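Local coordinates for protein N-acetylneuraminate lyase (Fusobacterium nucleatum subsp. nucleatum ATCC 25586, PDB 5ZKA) that is a lyase of the dihydrodipicolinate synthetase family, built as a TIM barrel of eight parallel strands ringed by helices, at residues I11-M16 with T212-G217; I81-S86 with C106-T111; G134-I139 with N161-G166; I138-P143 with K168-D173. All coordinates share one frame; numbering follows the deposited sequence.

Contact 1. Residues I11-M16 with T212-G217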
loop_
_atom_site.group_PDB
_atom_site.type_symbol
_atom_site.label_atom_id
_atom_site.label_comp_id
_atom_site.label_asym_id
_atom_site.label_seq_id
_atom_site.Cartn_x
_atom_site.Cartn_y
_atom_site.Cartn_z
ATOM N N ILE B 11 19.436 -1.955 -2.786
ATOM C CA ILE B 11 18.902 -2.947 -1.854
ATOM C C ILE B 11 19.866 -3.087 -0.675
ATOM O O ILE B 11 21.048 -3.393 -0.872
ATOM C CB ILE B 11 18.689 -4.299 -2.554
ATOM C CG1 ILE B 11 17.665 -4.156 -3.693
ATOM C CG2 ILE B 11 18.264 -5.377 -1.536
ATOM C CD1 ILE B 11 16.267 -3.805 -3.231
ATOM N N TYR B 12 19.358 -2.865 0.541
ATOM C CA TYR B 12 20.131 -2.962 1.781
ATOM C C TYR B 12 19.603 -4.131 2.596
ATOM O O TYR B 12 18.398 -4.202 2.867
ATOM C CB TYR B 12 20.001 -1.708 2.652
ATOM C CG TYR B 12 20.658 -0.460 2.137
ATOM C CD1 TYR B 12 20.145 0.202 1.036
ATOM C CD2 TYR B 12 21.784 0.070 2.765
ATOM C CE1 TYR B 12 20.760 1.376 0.546
ATOM C CE2 TYR B 12 22.406 1.234 2.277
ATOM C CZ TYR B 12 21.884 1.876 1.176
ATOM O OH TYR B 12 22.479 3.032 0.690
ATOM N N SER B 13 20.498 -5.015 3.021
ATOM C CA SER B 13 20.130 -6.087 3.938
ATOM C C SER B 13 20.199 -5.582 5.370
ATOM O O SER B 13 21.221 -5.029 5.786
ATOM C CB SER B 13 21.064 -7.284 3.785
ATOM O OG SER B 13 20.623 -8.141 2.752
ATOM N N ALA B 14 19.115 -5.759 6.110
ATOM C CA ALA B 14 19.132 -5.583 7.557
ATOM C C ALA B 14 19.955 -6.727 8.140
ATOM O O ALA B 14 19.471 -7.852 8.301
ATOM C CB ALA B 14 17.713 -5.545 8.110
ATOM N N LEU B 15 21.215 -6.433 8.449
ATOM C CA LEU B 15 22.209 -7.470 8.694
ATOM C C LEU B 15 21.827 -8.358 9.874
ATOM O O LEU B 15 21.589 -7.876 10.984
ATOM C CB LEU B 15 23.573 -6.817 8.935
ATOM C CG LEU B 15 24.754 -7.754 9.153
ATOM C CD1 LEU B 15 25.067 -8.539 7.887
ATOM C CD2 LEU B 15 25.937 -6.940 9.578
ATOM N N MET B 16 21.761 -9.663 9.616
ATOM C CA MET B 16 21.523 -10.651 10.659
ATOM C C MET B 16 22.795 -10.869 11.458
ATOM O O MET B 16 23.882 -10.975 10.885
ATOM C CB MET B 16 21.089 -11.975 10.043
ATOM C CG MET B 16 19.825 -11.899 9.227
ATOM S SD MET B 16 18.363 -12.026 10.266
ATOM C CE MET B 16 18.896 -13.281 11.401
ATOM N N THR B 212 14.751 -9.951 4.700
ATOM C CA THR B 212 14.760 -11.108 3.808
ATOM C C THR B 212 15.829 -11.013 2.736
ATOM O O THR B 212 16.110 -12.025 2.081
ATOM C CB THR B 212 13.387 -11.323 3.139
ATOM O OG1 THR B 212 13.132 -10.294 2.166
ATOM C CG2 THR B 212 12.295 -11.341 4.180
ATOM N N TYR B 213 16.443 -9.840 2.551
ATOM C CA TYR B 213 17.491 -9.714 1.554
ATOM C C TYR B 213 18.771 -10.431 1.971
ATOM O O TYR B 213 19.661 -10.591 1.128
ATOM C CB TYR B 213 17.757 -8.228 1.259
ATOM C CG TYR B 213 16.479 -7.451 0.953
ATOM C CD1 TYR B 213 15.454 -8.027 0.196
ATOM C CD2 TYR B 213 16.293 -6.158 1.427
ATOM C CE1 TYR B 213 14.280 -7.323 -0.087
ATOM C CE2 TYR B 213 15.129 -5.437 1.139
ATOM C CZ TYR B 213 14.120 -6.040 0.390
ATOM O OH TYR B 213 12.959 -5.353 0.114
ATOM N N ASN B 214 18.878 -10.865 3.241
ATOM C CA ASN B 214 19.973 -11.744 3.656
ATOM C C ASN B 214 19.955 -13.066 2.898
ATOM O O ASN B 214 21.007 -13.693 2.740
ATOM C CB ASN B 214 19.899 -12.053 5.162
ATOM C CG ASN B 214 20.305 -10.883 6.027
ATOM O OD1 ASN B 214 21.491 -10.657 6.267
ATOM N ND2 ASN B 214 19.321 -10.143 6.522
ATOM N N ILE B 215 18.779 -13.543 2.481
ATOM C CA ILE B 215 18.697 -14.789 1.726
ATOM C C ILE B 215 18.035 -14.625 0.356
ATOM O O ILE B 215 18.222 -15.494 -0.512
ATOM C CB ILE B 215 17.977 -15.897 2.534
ATOM C CG1 ILE B 215 16.626 -15.403 3.039
ATOM C CG2 ILE B 215 18.871 -16.409 3.688
ATOM C CD1 ILE B 215 15.694 -16.545 3.541
ATOM N N ASN B 216 17.301 -13.548 0.103
ATOM C CA ASN B 216 16.582 -13.377 -1.160
ATOM C C ASN B 216 17.010 -12.102 -1.888
ATOM O O ASN B 216 16.238 -11.531 -2.658
ATOM C CB ASN B 216 15.067 -13.379 -0.903
ATOM C CG ASN B 216 14.246 -13.671 -2.158
ATOM O OD1 ASN B 216 14.603 -14.521 -2.979
ATOM N ND2 ASN B 216 13.139 -12.958 -2.307
ATOM N N GLY B 217 18.247 -11.649 -1.662
ATOM C CA GLY B 217 18.676 -10.377 -2.239
ATOM C C GLY B 217 18.746 -10.381 -3.751
ATOM O O GLY B 217 18.583 -9.333 -4.383
#
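S13 and Y213 bring the two backbones closest, CA to CA 5.1 Å; from there they diverge, and I11 and G217 stand 7.4 Å apart at their CA atoms. Strand 11-14 and the helical residues 213-217 run at 141°, closer to antiparallel than parallel. The first strand of the TIM barrel here packs against residues 213-217 of helix 213-228, which follows the last strand. The Y213 ring lies across I11: CG2, anti to the backbone N of I11 (its chi1, measured to CG1, is -62°), sits over one face 3.9 Å from the ring centroid, while Y12 O lies at the ring edge in its plane, 3.2 Å from Y213 CD2. S13 OG lies 3.0 Å from Y213 C, but the hydroxyl is hydrogen-bonded to N37 OD1 of helix 27-39. N214 ND2 donates a 2.9 Å bond to A14 O, nearly straight at 166°; the oxygen lies in the amide plane, although the donor stands above the carbonyl plane of A14. M16 CG packs 3.3 Å from the same ND2. With ND2 also bonded to S211 O and OD1 held by N37 ND2, the buried N214 amide is gripped at both ends, which fixes its flip and ties this part of the chain to the strand.

Contact 2. Residues I81-S86 with C106-T111; sequences IAQVGS and CLSAVT
A82 and L107 sit abreast on two parallel strands, and the backbone of A82 is used on both sides of its residue: its N donates to C106 O at 3.0 Å, and its O accepts from S108 N at 2.9 Å. V84 N continues the ladder with a bond to S108 O of 2.9 Å. Beyond the regular strands S86 N reaches V110 O at 2.7 Å, so the pairing extends into both loops. S86 OG turns back on its own segment, donating to G85 O on an in-plane lone pair.

Strand 79-83, helix 89-102 and strand 107-109 form a beta-alpha-beta unit of the TIM barrel. A82, V84 and L107 pack against V99 of that helix, whereas Q83 and S108 lie on the other face of the sheet. The outer backbone groups are taken by the adjoining strands: I81 bonds with L46 and V48, and L107 with Y136 and I138.

The Q83 amide bonds at both ends. CG stands anti to the backbone N (chi1 -154°) and the chain then bends at chi2 (-80°), bringing OE1 back to G85 N, two residues on. OE1 accepts from G85 N at 2.8 Å, a donor well above its carbonyl plane, and weakly from V110 N at 3.3 Å; NE2 donates to G49 O. S108 OG nestles beside Q83, 3.3 Å from CG, and finds its hydrogen-bond partner in Y47 OH, while A109 O is met by Y126 OH.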
loop_
_atom_site.group_PDB
_atom_site.type_symbol
_atom_site.label_atom_id
_atom_site.label_comp_id
_atom_site.label_asym_id
_atom_site.label_seq_id
_atom_site.Cartn_x
_atom_site.Cartn_y
_atom_site.Cartn_z
ATOM N N ILE B 81 24.679 1.919 6.661
ATOM C CA ILE B 81 23.861 2.750 7.535
ATOM C C ILE B 81 23.885 2.102 8.912
ATOM O O ILE B 81 23.659 0.891 9.027
ATOM C CB ILE B 81 22.408 2.866 7.029
ATOM C CG1 ILE B 81 22.351 3.400 5.593
ATOM C CG2 ILE B 81 21.570 3.727 7.971
ATOM C CD1 ILE B 81 20.954 3.241 4.969
ATOM N N ALA B 82 24.139 2.897 9.952
ATOM C CA ALA B 82 24.173 2.406 11.331
ATOM C C ALA B 82 22.959 2.924 12.092
ATOM O O ALA B 82 22.811 4.136 12.284
ATOM C CB ALA B 82 25.458 2.841 12.039
ATOM N N GLN B 83 22.097 2.005 12.528
ATOM C CA GLN B 83 20.984 2.357 13.401
ATOM C C GLN B 83 21.503 2.483 14.827
ATOM O O GLN B 83 22.047 1.518 15.383
ATOM C CB GLN B 83 19.880 1.296 13.326
ATOM C CG GLN B 83 18.496 1.816 13.657
ATOM C CD GLN B 83 18.253 1.923 15.143
ATOM O OE1 GLN B 83 17.745 2.935 15.629
ATOM N NE2 GLN B 83 18.616 0.874 15.880
ATOM N N VAL B 84 21.333 3.664 15.422
ATOM C CA VAL B 84 21.871 3.957 16.744
ATOM C C VAL B 84 20.797 4.416 17.724
ATOM O O VAL B 84 21.120 4.849 18.830
ATOM C CB VAL B 84 22.999 5.000 16.659
ATOM C CG1 VAL B 84 24.057 4.533 15.685
ATOM C CG2 VAL B 84 22.426 6.351 16.255
ATOM N N GLY B 85 19.531 4.343 17.345
ATOM C CA GLY B 85 18.433 4.759 18.198
ATOM C C GLY B 85 17.882 3.623 19.032
ATOM O O GLY B 85 18.580 2.649 19.330
ATOM N N SER B 86 16.603 3.756 19.403
ATOM C CA SER B 86 15.864 2.835 20.275
ATOM C C SER B 86 16.400 2.815 21.701
ATOM O O SER B 86 16.086 1.899 22.474
ATOM C CB SER B 86 15.831 1.410 19.709
ATOM O OG SER B 86 16.889 0.620 20.224
ATOM N N CYS B 106 26.577 7.378 7.616
ATOM C CA CYS B 106 25.141 7.617 7.637
ATOM C C CYS B 106 24.553 6.889 8.833
ATOM O O CYS B 106 24.873 5.720 9.065
ATOM C CB CYS B 106 24.469 7.146 6.346
ATOM S SG CYS B 106 22.738 7.693 6.233
ATOM N N LEU B 107 23.726 7.589 9.595
ATOM C CA LEU B 107 23.046 7.024 10.749
ATOM C C LEU B 107 21.577 6.844 10.429
ATOM O O LEU B 107 21.041 7.427 9.484
ATOM C CB LEU B 107 23.175 7.931 11.977
ATOM C CG LEU B 107 24.592 8.388 12.309
ATOM C CD1 LEU B 107 24.591 9.325 13.501
ATOM C CD2 LEU B 107 25.437 7.163 12.600
ATOM N N SER B 108 20.927 6.027 11.242
ATOM C CA SER B 108 19.480 5.997 11.279
ATOM C C SER B 108 19.072 5.841 12.732
ATOM O O SER B 108 19.877 5.448 13.586
ATOM C CB SER B 108 18.895 4.868 10.420
ATOM O OG SER B 108 19.217 3.612 10.978
ATOM N N ALA B 109 17.823 6.191 13.020
ATOM C CA ALA B 109 17.356 6.078 14.393
ATOM C C ALA B 109 15.843 5.978 14.407
ATOM O O ALA B 109 15.161 6.594 13.584
ATOM C CB ALA B 109 17.800 7.271 15.245
ATOM N N VAL B 110 15.343 5.189 15.346
ATOM C CA VAL B 110 13.954 5.220 15.767
ATOM C C VAL B 110 13.957 5.580 17.247
ATOM O O VAL B 110 14.891 5.222 17.972
ATOM C CB VAL B 110 13.263 3.866 15.492
ATOM C CG1 VAL B 110 13.913 2.749 16.280
ATOM C CG2 VAL B 110 11.777 3.954 15.770
ATOM N N THR B 111 12.947 6.328 17.688
ATOM C CA THR B 111 12.925 6.798 19.065
ATOM C C THR B 111 12.334 5.739 19.998
ATOM O O THR B 111 11.689 4.789 19.547
ATOM C CB THR B 111 12.129 8.097 19.164
ATOM O OG1 THR B 111 10.728 7.804 19.221
ATOM C CG2 THR B 111 12.415 8.992 17.965
#

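Contact 3. Residues G134-I139 with N161-G166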
loop_
_atom_site.group_PDB
_atom_site.type_symbol
_atom_site.label_atom_id
_atom_site.label_comp_id
_atom_site.label_asym_id
_atom_site.label_seq_id
_atom_site.Cartn_x
_atom_site.Cartn_y
_atom_site.Cartn_z
ATOM N N GLY B 134 27.587 15.188 13.993
ATOM C CA GLY B 134 28.005 15.727 12.712
ATOM C C GLY B 134 27.724 14.839 11.518
ATOM O O GLY B 134 28.144 15.176 10.401
ATOM N N ASN B 135 27.018 13.732 11.711
ATOM C CA ASN B 135 26.745 12.744 10.676
ATOM C C ASN B 135 25.364 12.963 10.070
ATOM O O ASN B 135 24.560 13.754 10.561
ATOM C CB ASN B 135 26.838 11.333 11.264
ATOM C CG ASN B 135 27.374 10.325 10.279
ATOM O OD1 ASN B 135 27.153 10.433 9.072
ATOM N ND2 ASN B 135 28.108 9.338 10.792
ATOM N N TYR B 136 25.096 12.234 8.991
ATOM C CA TYR B 136 23.813 12.249 8.300
ATOM C C TYR B 136 22.853 11.253 8.939
ATOM O O TYR B 136 23.260 10.291 9.594
ATOM C CB TYR B 136 23.992 11.921 6.819
ATOM C CG TYR B 136 25.002 12.832 6.151
ATOM C CD1 TYR B 136 24.603 14.010 5.531
ATOM C CD2 TYR B 136 26.360 12.528 6.173
ATOM C CE1 TYR B 136 25.530 14.853 4.939
ATOM C CE2 TYR B 136 27.289 13.366 5.586
ATOM C CZ TYR B 136 26.868 14.522 4.970
ATOM O OH TYR B 136 27.797 15.354 4.387
ATOM N N MET B 137 21.559 11.478 8.712
ATOM C CA MET B 137 20.527 10.765 9.449
ATOM C C MET B 137 19.390 10.334 8.532
ATOM O O MET B 137 18.892 11.135 7.735
ATOM C CB MET B 137 19.980 11.643 10.581
ATOM C CG MET B 137 18.737 11.094 11.266
ATOM S SD MET B 137 19.049 9.626 12.262
ATOM C CE MET B 137 20.032 10.350 13.570
ATOM N N ILE B 138 18.985 9.069 8.671
ATOM C CA ILE B 138 17.764 8.517 8.082
ATOM C C ILE B 138 16.734 8.366 9.200
ATOM O O ILE B 138 16.995 7.687 10.200
ATOM C CB ILE B 138 18.030 7.167 7.395
ATOM C CG1 ILE B 138 19.016 7.321 6.231
ATOM C CG2 ILE B 138 16.705 6.513 6.928
ATOM C CD1 ILE B 138 18.518 8.176 5.133
ATOM N N ILE B 139 15.564 8.995 9.041
ATOM C CA ILE B 139 14.498 8.889 10.032
ATOM C C ILE B 139 13.622 7.689 9.700
ATOM O O ILE B 139 13.669 7.137 8.600
ATOM C CB ILE B 139 13.643 10.170 10.113
ATOM C CG1 ILE B 139 13.046 10.485 8.740
ATOM C CG2 ILE B 139 14.464 11.341 10.649
ATOM C CD1 ILE B 139 12.003 11.574 8.757
ATOM N N ASN B 161 16.083 19.935 8.035
ATOM C CA ASN B 161 17.484 19.748 8.388
ATOM C C ASN B 161 18.233 19.120 7.214
ATOM O O ASN B 161 17.868 18.039 6.742
ATOM C CB ASN B 161 17.587 18.878 9.640
ATOM C CG ASN B 161 18.979 18.880 10.239
ATOM O OD1 ASN B 161 19.978 18.764 9.528
ATOM N ND2 ASN B 161 19.050 19.016 11.555
ATOM N N GLU B 162 19.297 19.788 6.761
ATOM C CA GLU B 162 20.025 19.343 5.576
ATOM C C GLU B 162 20.708 18.000 5.799
ATOM O O GLU B 162 20.949 17.260 4.839
ATOM C CB GLU B 162 21.070 20.396 5.173
ATOM C CG GLU B 162 22.265 20.462 6.123
ATOM C CD GLU B 162 22.806 21.874 6.341
ATOM O OE1 GLU B 162 22.270 22.824 5.726
ATOM O OE2 GLU B 162 23.767 22.026 7.137
ATOM N N LYS B 163 21.046 17.676 7.038
ATOM C CA LYS B 163 21.709 16.419 7.345
ATOM C C LYS B 163 20.727 15.282 7.600
ATOM O O LYS B 163 21.155 14.137 7.771
ATOM C CB LYS B 163 22.644 16.606 8.547
ATOM C CG LYS B 163 23.932 17.357 8.196
ATOM C CD LYS B 163 24.963 17.252 9.310
ATOM C CE LYS B 163 26.321 17.751 8.843
ATOM N NZ LYS B 163 26.764 17.025 7.621
ATOM N N ILE B 164 19.427 15.564 7.631
ATOM C CA ILE B 164 18.406 14.523 7.689
ATOM C C ILE B 164 18.035 14.238 6.240
ATOM O O ILE B 164 17.250 14.965 5.632
ATOM C CB ILE B 164 17.208 14.950 8.538
ATOM C CG1 ILE B 164 17.667 15.164 9.984
ATOM C CG2 ILE B 164 16.088 13.901 8.463
ATOM C CD1 ILE B 164 16.557 15.434 10.967
ATOM N N ILE B 165 18.652 13.202 5.663
ATOM C CA ILE B 165 18.705 13.068 4.211
ATOM C C ILE B 165 17.681 12.093 3.658
ATOM O O ILE B 165 17.590 11.956 2.428
ATOM C CB ILE B 165 20.115 12.658 3.739
ATOM C CG1 ILE B 165 20.512 11.292 4.310
ATOM C CG2 ILE B 165 21.143 13.743 4.103
ATOM C CD1 ILE B 165 21.777 10.727 3.674
ATOM N N GLY B 166 16.926 11.401 4.510
ATOM C CA GLY B 166 15.938 10.458 4.005
ATOM C C GLY B 166 15.165 9.779 5.124
ATOM O O GLY B 166 15.312 10.100 6.308
#
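Y136 and K163 meet in a cation-pi contact: the lysine stretches past the loop and bends only at its last torsion (chi4 -56°), which swings NZ over one face of the phenol, 4.0 Å from the centroid and 29° off the normal. On its way the K163 chain passes alongside the loop carbonyls, with CE 3.5 Å from G134 O. I165 approaches the same ring obliquely, CG2 lying 3.8 Å from Y136 CD1, while its CG1 branch faces I138 CD1. That I138 methyl lies close over the backbone of G166, 3.6 Å from CA, where no side chain intervenes. On the other face of the sheet I139 and I164 meet at about a right angle through their CG2 methyls, 3.7 Å apart, next to F155 and F159 of helix 152-159.

Neighbouring parallel strands of the barrel pair up here, ends of the beta-alpha-beta unit built on helix 152-159. M137 N is bonded to K163 O at 2.8 Å and M137 O accepts from I165 N; I139 N donates to G166 O at 3.0 Å. An Asx turn, N161 OD1 to K163 N, shapes the entry to strand 164-169. The ring face gives the probably charged amine a favourable contact without neutralising it, and aliphatic packing takes over inward. Buried N135 O, at the loop end beside the lysine chain, and G166 N, further along the strand, find no partner in the model.

Contact 4. Residues I138-P143 with K168-D173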
loop_
_atom_site.group_PDB
_atom_site.type_symbol
_atom_site.label_atom_id
_atom_site.label_comp_id
_atom_site.label_asym_id
_atom_site.label_seq_id
_atom_site.Cartn_x
_atom_site.Cartn_y
_atom_site.Cartn_z
ATOM N N ILE B 138 18.985 9.069 8.671
ATOM C CA ILE B 138 17.764 8.517 8.082
ATOM C C ILE B 138 16.734 8.366 9.200
ATOM O O ILE B 138 16.995 7.687 10.200
ATOM C CB ILE B 138 18.030 7.167 7.395
ATOM C CG1 ILE B 138 19.016 7.321 6.231
ATOM C CG2 ILE B 138 16.705 6.513 6.928
ATOM C CD1 ILE B 138 18.518 8.176 5.133
ATOM N N ILE B 139 15.564 8.995 9.041
ATOM C CA ILE B 139 14.498 8.889 10.032
ATOM C C ILE B 139 13.622 7.689 9.700
ATOM O O ILE B 139 13.669 7.137 8.600
ATOM C CB ILE B 139 13.643 10.170 10.113
ATOM C CG1 ILE B 139 13.046 10.485 8.740
ATOM C CG2 ILE B 139 14.464 11.341 10.649
ATOM C CD1 ILE B 139 12.003 11.574 8.757
ATOM N N TYR B 140 12.823 7.269 10.677
ATOM C CA TYR B 140 11.778 6.279 10.457
ATOM C C TYR B 140 10.455 7.000 10.242
ATOM O O TYR B 140 10.178 8.005 10.901
ATOM C CB TYR B 140 11.649 5.324 11.646
ATOM C CG TYR B 140 12.610 4.153 11.630
ATOM C CD1 TYR B 140 13.966 4.354 11.420
ATOM C CD2 TYR B 140 12.167 2.854 11.868
ATOM C CE1 TYR B 140 14.853 3.301 11.418
ATOM C CE2 TYR B 140 13.052 1.788 11.870
ATOM C CZ TYR B 140 14.398 2.021 11.643
ATOM O OH TYR B 140 15.306 0.985 11.639
ATOM N N SER B 141 9.632 6.469 9.326
ATOM C CA SER B 141 8.309 7.046 9.092
ATOM C C SER B 141 7.404 6.907 10.311
ATOM O O SER B 141 6.593 7.799 10.582
ATOM C CB SER B 141 7.662 6.391 7.870
ATOM O OG SER B 141 7.424 5.007 8.110
ATOM N N ILE B 142 7.515 5.806 11.048
ATOM C CA ILE B 142 6.892 5.678 12.358
ATOM C C ILE B 142 7.995 5.816 13.409
ATOM O O ILE B 142 8.806 4.892 13.580
ATOM C CB ILE B 142 6.138 4.353 12.514
ATOM C CG1 ILE B 142 5.371 4.017 11.236
ATOM C CG2 ILE B 142 5.180 4.453 13.678
ATOM C CD1 ILE B 142 4.485 2.785 11.362
ATOM N N PRO B 143 8.061 6.937 14.133
ATOM C CA PRO B 143 9.211 7.196 15.018
ATOM C C PRO B 143 9.276 6.311 16.256
ATOM O O PRO B 143 10.243 6.425 17.019
ATOM C CB PRO B 143 9.026 8.673 15.407
ATOM C CG PRO B 143 8.073 9.231 14.395
ATOM C CD PRO B 143 7.166 8.100 14.039
ATOM N N LYS B 168 13.254 5.831 6.279
ATOM C CA LYS B 168 12.885 4.426 6.118
ATOM C C LYS B 168 11.381 4.303 6.336
ATOM O O LYS B 168 10.880 4.609 7.424
ATOM C CB LYS B 168 13.647 3.540 7.107
ATOM C CG LYS B 168 13.331 2.041 7.023
ATOM C CD LYS B 168 14.039 1.301 8.174
ATOM C CE LYS B 168 13.901 -0.204 8.070
ATOM N NZ LYS B 168 14.380 -0.861 9.316
ATOM N N PHE B 169 10.665 3.875 5.293
ATOM C CA PHE B 169 9.208 3.806 5.303
ATOM C C PHE B 169 8.804 2.405 5.744
ATOM O O PHE B 169 9.020 1.436 5.011
ATOM C CB PHE B 169 8.660 4.125 3.914
ATOM C CG PHE B 169 7.485 5.050 3.919
ATOM C CD1 PHE B 169 6.201 4.551 3.826
ATOM C CD2 PHE B 169 7.670 6.420 3.986
ATOM C CE1 PHE B 169 5.116 5.406 3.824
ATOM C CE2 PHE B 169 6.591 7.278 3.984
ATOM C CZ PHE B 169 5.318 6.774 3.900
ATOM N N THR B 170 8.218 2.287 6.938
ATOM C CA THR B 170 7.994 0.974 7.524
ATOM C C THR B 170 6.553 0.487 7.487
ATOM O O THR B 170 6.319 -0.704 7.738
ATOM C CB THR B 170 8.461 0.955 8.981
ATOM O OG1 THR B 170 7.652 1.850 9.744
ATOM C CG2 THR B 170 9.923 1.383 9.066
ATOM N N ALA B 171 5.587 1.360 7.230
ATOM C CA ALA B 171 4.186 0.964 7.128
ATOM C C ALA B 171 3.700 1.283 5.723
ATOM O O ALA B 171 3.971 2.371 5.199
ATOM C CB ALA B 171 3.317 1.682 8.163
ATOM N N GLY B 172 2.986 0.342 5.116
ATOM C CA GLY B 172 2.631 0.486 3.719
ATOM C C GLY B 172 1.409 1.346 3.472
ATOM O O GLY B 172 0.368 0.841 3.044
ATOM N N ASP B 173 1.512 2.645 3.754
ATOM C CA ASP B 173 0.500 3.612 3.324
ATOM C C ASP B 173 0.995 4.176 1.997
ATOM O O ASP B 173 1.869 5.047 1.966
ATOM C CB ASP B 173 0.305 4.698 4.378
ATOM C CG ASP B 173 -0.711 5.756 3.962
ATOM O OD1 ASP B 173 -1.143 5.775 2.785
ATOM O OD2 ASP B 173 -1.087 6.579 4.824
#
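Y140 and K168 face each other as paired residues of two parallel strands, and the backbone hydrogen bonds come from their flanks: K168 N donates to I139 O at 2.7 Å, and K168 O accepts from S141 N at 2.9 Å. Two bonds involve side chains. K168 NZ reaches Y140 OH at 3.1 Å, an oxygen that also bonds Y47 OH. S141 OG, tucked between its backbone N and carbonyl carbon (chi1 64°), accepts from T170 N at 3.1 Å in a nearly straight bond (169°) and is bonded as well to N149 OD1.

Contacts over ring faces come next. The fully extended K168 chain lies alongside Y140, pointing the same way, with CD over one face of the ring, 3.9 Å from the centroid. S141 CB sits similarly over F169, off toward the rim.

Of the apolar contacts, T170 CG2 comes obliquely to Y140 CD2 beside the K168 pairing, and at the far end I142 CD1 touches A171 CB at 3.6 Å.

These are the C-terminal ends of adjacent barrel strands, where TIM barrels carry their active sites. Held both along its methylenes by the ring and at NZ by the phenol oxygen, K168 probably has its direction restrained by Y140, which the bond to Y47 OH may help to position.

All four contacts belong to one closed barrel of eight parallel strands. Contact 1 spans most of the chain, joining the first strand to the helix after the last; contacts 2, 3 and 4 fall within that span. Contact 2 closes before contacts 3 and 4 open, and these two share strands 137-140 and 164-169, with centres about 14 Å apart. Contact 2 lies next to both, since strands 107-109 and 137-140 are neighbours: L107 O and I138 N are 2.8 Å apart, a probable hydrogen bond. The centres of contacts 1 and 2 are about 17 Å apart, yet they touch where Y12 packs on I81. Together they show local beta-alpha-beta pairings and one long-range strand-helix contact beside the place where the barrel closes.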